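PDB 6XXW: beta-glucuronidase from Dictyoglomus thermophilum, which probably hydrolyses beta-D-glucuronides, releasing glucuronic acid. Local coordinates for residues 93-98 with 137-142; 397-402 with 433-438. One frame throughout, in Å; residues are numbered along the deposited sequence. Where two conformers were deposited one is given.

Contact 1. Residues 93-98 with 137-142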
loop_
_atom_site.group_PDB
_atom_site.type_symbol
_atom_site.label_atom_id
_atom_site.label_comp_id
_atom_site.label_asym_id
_atom_site.label_seq_id
_atom_site.Cartn_x
_atom_site.Cartn_y
_atom_site.Cartn_z
ATOM N N LEU A 93 7.600 33.526 -31.922
ATOM C CA LEU A 93 6.700 32.687 -31.147
ATOM C C LEU A 93 7.304 31.297 -31.105
ATOM O O LEU A 93 7.483 30.680 -32.153
ATOM C CB LEU A 93 5.315 32.661 -31.782
ATOM C CG LEU A 93 4.296 31.658 -31.254
ATOM C CD1 LEU A 93 4.023 31.920 -29.800
ATOM C CD2 LEU A 93 3.040 31.824 -32.052
ATOM N N ARG A 94 7.616 30.816 -29.905
ATOM C CA ARG A 94 8.316 29.551 -29.714
ATOM C C ARG A 94 7.432 28.575 -28.946
ATOM O O ARG A 94 6.822 28.939 -27.933
ATOM C CB ARG A 94 9.636 29.791 -28.970
ATOM C CG ARG A 94 10.248 28.571 -28.306
ATOM C CD ARG A 94 11.117 27.798 -29.284
ATOM N NE ARG A 94 12.243 28.592 -29.769
ATOM C CZ ARG A 94 13.492 28.476 -29.325
ATOM N NH1 ARG A 94 13.784 27.595 -28.368
ATOM N NH2 ARG A 94 14.446 29.250 -29.834
ATOM N N VAL A 95 7.356 27.340 -29.434
ATOM C CA VAL A 95 6.661 26.254 -28.743
ATOM C C VAL A 95 7.727 25.250 -28.327
ATOM O O VAL A 95 8.448 24.717 -29.178
ATOM C CB VAL A 95 5.588 25.593 -29.625
ATOM C CG1 VAL A 95 4.903 24.444 -28.865
ATOM C CG2 VAL A 95 4.569 26.609 -30.087
ATOM N N GLY A 96 7.849 25.016 -27.021
ATOM C CA GLY A 96 8.920 24.168 -26.537
ATOM C C GLY A 96 8.793 22.733 -27.014
ATOM O O GLY A 96 9.794 22.096 -27.358
ATOM N N ALA A 97 7.571 22.197 -27.012
ATOM C CA ALA A 97 7.304 20.845 -27.496
ATOM C C ALA A 97 5.801 20.611 -27.554
ATOM O O ALA A 97 5.065 21.071 -26.674
ATOM C CB ALA A 97 7.962 19.777 -26.604
ATOM N N ALA A 98 5.357 19.896 -28.592
ATOM C CA ALA A 98 3.961 19.473 -28.721
ATOM C C ALA A 98 3.924 18.124 -29.430
ATOM O O ALA A 98 4.416 18.004 -30.555
ATOM C CB ALA A 98 3.139 20.512 -29.494
ATOM N N ILE A 137 -3.759 33.373 -30.240
ATOM C CA ILE A 137 -2.933 32.263 -30.689
ATOM C C ILE A 137 -3.751 30.984 -30.585
ATOM O O ILE A 137 -4.472 30.760 -29.598
ATOM C CB ILE A 137 -1.624 32.148 -29.891
ATOM C CG1 ILE A 137 -0.896 30.861 -30.312
ATOM C CG2 ILE A 137 -1.903 32.179 -28.389
ATOM C CD1 ILE A 137 0.534 30.781 -29.854
ATOM N N GLU A 138 -3.669 30.157 -31.615
ATOM C CA GLU A 138 -4.272 28.835 -31.567
ATOM C C GLU A 138 -3.231 27.815 -31.992
ATOM O O GLU A 138 -2.484 28.038 -32.949
ATOM C CB GLU A 138 -5.515 28.759 -32.457
ATOM C CG GLU A 138 -6.643 29.663 -31.967
ATOM C CD GLU A 138 -7.806 29.715 -32.924
ATOM O OE1 GLU A 138 -8.803 29.000 -32.672
ATOM O OE2 GLU A 138 -7.717 30.465 -33.927
ATOM N N ILE A 139 -3.164 26.708 -31.260
ATOM C CA ILE A 139 -2.197 25.658 -31.535
ATOM C C ILE A 139 -2.963 24.355 -31.692
ATOM O O ILE A 139 -3.683 23.940 -30.777
ATOM C CB ILE A 139 -1.122 25.545 -30.439
ATOM C CG1 ILE A 139 -0.321 26.853 -30.376
ATOM C CG2 ILE A 139 -0.202 24.327 -30.714
ATOM C CD1 ILE A 139 0.626 26.989 -29.191
ATOM N N MET A 140 -2.846 23.739 -32.864
ATOM C CA MET A 140 -3.392 22.415 -33.092
ATOM C C MET A 140 -2.300 21.398 -32.798
ATOM O O MET A 140 -1.146 21.578 -33.196
ATOM C CB MET A 140 -3.892 22.276 -34.537
ATOM C CG MET A 140 -4.599 20.969 -34.872
ATOM S SD MET A 140 -3.489 19.526 -35.043
ATOM C CE MET A 140 -2.480 19.991 -36.456
ATOM N N VAL A 141 -2.667 20.330 -32.098
ATOM C CA VAL A 141 -1.747 19.241 -31.788
ATOM C C VAL A 141 -2.438 17.938 -32.163
ATOM O O VAL A 141 -3.595 17.727 -31.800
ATOM C CB VAL A 141 -1.343 19.225 -30.298
ATOM C CG1 VAL A 141 -0.367 18.087 -30.031
ATOM C CG2 VAL A 141 -0.746 20.587 -29.868
ATOM N N ASP A 142 -1.728 17.068 -32.874
ATOM C CA ASP A 142 -2.254 15.782 -33.327
ATOM C C ASP A 142 -1.361 14.700 -32.741
ATOM O O ASP A 142 -0.141 14.739 -32.930
ATOM C CB ASP A 142 -2.267 15.726 -34.864
ATOM C CG ASP A 142 -3.065 14.542 -35.428
ATOM O OD1 ASP A 142 -3.271 13.533 -34.734
ATOM O OD2 ASP A 142 -3.478 14.617 -36.598
#

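Contact 2. Residues 397-402 with 433-438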
loop_
_atom_site.group_PDB
_atom_site.type_symbol
_atom_site.label_atom_id
_atom_site.label_comp_id
_atom_site.label_asym_id
_atom_site.label_seq_id
_atom_site.Cartn_x
_atom_site.Cartn_y
_atom_site.Cartn_z
ATOM N N GLU A 397 18.138 18.884 -35.767
ATOM C CA GLU A 397 17.465 19.779 -34.823
ATOM C C GLU A 397 18.006 19.604 -33.408
ATOM O O GLU A 397 18.105 20.571 -32.634
ATOM C CB GLU A 397 15.959 19.511 -34.817
ATOM C CG GLU A 397 15.208 19.855 -36.100
ATOM C CD GLU A 397 13.703 19.596 -35.989
ATOM O OE1 GLU A 397 13.127 19.797 -34.897
ATOM O OE2 GLU A 397 13.088 19.197 -37.000
ATOM N N LEU A 398 18.319 18.367 -33.042
ATOM C CA LEU A 398 18.736 18.069 -31.678
ATOM C C LEU A 398 20.129 18.616 -31.404
ATOM O O LEU A 398 20.365 19.270 -30.385
ATOM C CB LEU A 398 18.688 16.559 -31.459
ATOM C CG LEU A 398 19.294 15.993 -30.180
ATOM C CD1 LEU A 398 18.595 16.557 -28.949
ATOM C CD2 LEU A 398 19.217 14.468 -30.207
ATOM N N ILE A 399 21.064 18.369 -32.317
ATOM C CA ILE A 399 22.409 18.897 -32.142
ATOM C C ILE A 399 22.401 20.421 -32.212
ATOM O O ILE A 399 23.105 21.090 -31.449
ATOM C CB ILE A 399 23.350 18.251 -33.178
ATOM C CG1 ILE A 399 23.476 16.751 -32.861
ATOM C CG2 ILE A 399 24.708 18.947 -33.192
ATOM C CD1 ILE A 399 24.234 15.950 -33.895
ATOM N N ALA A 400 21.591 21.002 -33.108
ATOM C CA ALA A 400 21.516 22.461 -33.170
ATOM C C ALA A 400 21.012 23.041 -31.853
ATOM O O ALA A 400 21.452 24.118 -31.426
ATOM C CB ALA A 400 20.619 22.903 -34.333
ATOM N N ARG A 401 20.089 22.344 -31.187
ATOM C CA ARG A 401 19.569 22.876 -29.932
ATOM C C ARG A 401 20.588 22.749 -28.808
ATOM O O ARG A 401 20.769 23.687 -28.026
ATOM C CB ARG A 401 18.273 22.171 -29.541
ATOM C CG ARG A 401 17.498 22.906 -28.449
ATOM C CD ARG A 401 16.396 22.031 -27.877
ATOM N NE ARG A 401 16.930 20.935 -27.065
ATOM C CZ ARG A 401 16.185 20.061 -26.401
ATOM N NH1 ARG A 401 14.858 20.156 -26.422
ATOM N NH2 ARG A 401 16.771 19.092 -25.710
ATOM N N ASP A 402 21.268 21.603 -28.710
ATOM C CA ASP A 402 21.974 21.242 -27.486
ATOM C C ASP A 402 23.489 21.213 -27.619
ATOM O O ASP A 402 24.172 20.879 -26.640
ATOM C CB ASP A 402 21.455 19.887 -26.984
ATOM C CG ASP A 402 20.000 19.965 -26.558
ATOM O OD1 ASP A 402 19.502 21.097 -26.380
ATOM O OD2 ASP A 402 19.341 18.924 -26.403
ATOM N N GLU A 433 26.350 8.171 -39.529
ATOM C CA GLU A 433 27.248 9.002 -40.327
ATOM C C GLU A 433 26.849 10.471 -40.258
ATOM O O GLU A 433 27.708 11.354 -40.153
ATOM C CB GLU A 433 27.250 8.524 -41.776
ATOM C CG GLU A 433 28.245 9.252 -42.655
ATOM C CD GLU A 433 28.438 8.554 -43.993
ATOM O OE1 GLU A 433 28.682 7.326 -43.993
ATOM O OE2 GLU A 433 28.339 9.231 -45.036
ATOM N N GLU A 434 25.545 10.752 -40.309
ATOM C CA GLU A 434 25.092 12.138 -40.273
ATOM C C GLU A 434 25.310 12.755 -38.892
ATOM O O GLU A 434 25.696 13.928 -38.776
ATOM C CB GLU A 434 23.620 12.201 -40.690
ATOM C CG GLU A 434 22.994 13.581 -40.603
ATOM C CD GLU A 434 23.477 14.514 -41.703
ATOM O OE1 GLU A 434 24.322 14.096 -42.535
ATOM O OE2 GLU A 434 23.019 15.675 -41.724
ATOM N N THR A 435 25.083 11.973 -37.833
ATOM C CA THR A 435 25.282 12.483 -36.479
ATOM C C THR A 435 26.727 12.904 -36.257
ATOM O O THR A 435 26.996 13.977 -35.704
ATOM C CB THR A 435 24.863 11.419 -35.462
ATOM O OG1 THR A 435 23.477 11.100 -35.669
ATOM C CG2 THR A 435 25.078 11.918 -34.017
ATOM N N ARG A 436 27.672 12.066 -36.685
ATOM C CA ARG A 436 29.086 12.381 -36.513
ATOM C C ARG A 436 29.482 13.599 -37.335
ATOM O O ARG A 436 30.299 14.418 -36.890
ATOM C CB ARG A 436 29.937 11.168 -36.896
ATOM C CG ARG A 436 31.309 11.129 -36.244
ATOM C CD ARG A 436 32.418 11.295 -37.267
ATOM N NE ARG A 436 32.459 10.184 -38.213
ATOM C CZ ARG A 436 33.564 9.510 -38.526
ATOM N NH1 ARG A 436 34.720 9.833 -37.964
ATOM N NH2 ARG A 436 33.511 8.510 -39.401
ATOM N N ARG A 437 28.912 13.734 -38.537
ATOM C CA ARG A 437 29.196 14.896 -39.373
ATOM C C ARG A 437 28.701 16.175 -38.715
ATOM O O ARG A 437 29.368 17.213 -38.773
ATOM C CB ARG A 437 28.544 14.724 -40.746
ATOM C CG ARG A 437 28.833 15.862 -41.701
ATOM C CD ARG A 437 27.923 15.804 -42.917
ATOM N NE ARG A 437 26.580 16.275 -42.603
ATOM C CZ ARG A 437 26.222 17.552 -42.634
ATOM N NH1 ARG A 437 27.119 18.471 -42.965
ATOM N NH2 ARG A 437 24.977 17.911 -42.339
ATOM N N LEU A 438 27.529 16.108 -38.081
ATOM C CA LEU A 438 26.958 17.273 -37.413
ATOM C C LEU A 438 27.715 17.638 -36.146
ATOM O O LEU A 438 27.814 18.827 -35.812
ATOM C CB LEU A 438 25.491 17.016 -37.081
ATOM C CG LEU A 438 24.521 16.893 -38.250
ATOM C CD1 LEU A 438 23.259 16.165 -37.792
ATOM C CD2 LEU A 438 24.206 18.256 -38.851
#

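Contact 1. Residues 93-98 with 137-142
L93 and I137 meet tip to tip: the terminal CD1 of I137 stands against the isopropyl fork of L93, 3.5 Å from L93 CD2 and 3.7 Å from L93 CD1. The first of these is closer than two methyls normally settle. An extended ethyl branch makes the reach possible, since I137 has CG1 anti to the backbone N (chi1 173°) and CD1 carried straight on from it (chi2 167°). The next pair is looser. V95 and I139 pass alongside one another, pointing opposite ways, and their nearest approach is V95 CG2 to I139 CD1 at 4.1 Å. Farther along, A98 CB touches V141 CG2 at 3.9 Å, a short methyl meeting one branch of a valine.

No hydrogen bond joins the two segments. They run in roughly the same direction, 23° apart, and face each other across the hydrophobic interior of a beta-sandwich, the fold of the family 2 sugar-binding domain. Each strand is held by its own neighbours: L93 and V95 bond through the backbone to A123 and F121, and R94 to V187, while strand 134-142 pairs with 73-81 and 101-106. The strand bends sharply at G96, beyond which A98 again directs its methyl toward the opposing strand. V104 and V106 also touch L93, and K78 and F80 touch I137. Turned away from the sandwich interior, the buried R94 forms a salt bridge through NE with E122.

Contact 2. Residues 397-402 with 433-438
Two outer helices of the TIM barrel, 385-402 and 422-438, pack against each other near their C-terminal ends, and between them the chain passes through barrel strand 408-415. I399 carries this contact. Its CD1 lies 3.6 Å from L438 CB and 4.0 Å from L438 CD1, the two side chains crossing at a slant. The same methyl also approaches the preceding turn of helix 422-438, 3.8 Å from the backbone O of T435 and 4.1 Å from T435 CG2. With I399 CG1 anti to the carbonyl carbon (chi1 -66°) and CD1 extended beyond it, the ethyl branch spans the gap between the helices, whereas I399 CG2 stays closer to its own helix and comes to 4.1 Å from L438 O. W411 and V413 of strand 408-415 touch I399 and T435, respectively, and the T435 hydroxyl bonds to V431 O within its own helix.

Charged groups occupy other faces of the two helices. R401 grips D402 side-on, NE to OD1 and NH2 to OD2, both bonds 2.7 Å; OD2 offers its syn lone pair, and OD1 is met on the syn side but out of the plane. R401 NH2 also forms a salt bridge with E361. R437 holds E434 in a similar two-nitrogen grip, but there both carboxylate oxygens are met from above their plane, OE1 by 47°. E434 OE2 has a second partner in NE of R396, the residue just before 397-402.

Between the segments, then, van der Waals packing of I399, mainly its CD1 methyl, makes the contact, against carbons and backbone carbonyl oxygens of L438 and T435, while the R396-E434 salt bridge supplies a polar tie between the helices.

Overall arrangement
From the N terminus, contact 1 comes first: residues 93-98 and 137-142 close a loop of 38 residues, rich in strand, and join the two facing layers of the sugar-binding domain's sandwich. The chain then runs through the second beta domain and into the TIM barrel, where 397-402 and 433-438 close a separate loop of 30 residues, bringing together helices on either side of strand 408-415 in sequence. The two loops follow in series, neither nesting nor crossing. The centres of contact 1 and contact 2 are 24 Å apart, yet the nearest atoms of contact 1 and contact 2 are about 6 Å apart, without touching. H114, a residue inside the first loop, bonds to E397, linking the sugar-binding domain directly to the barrel.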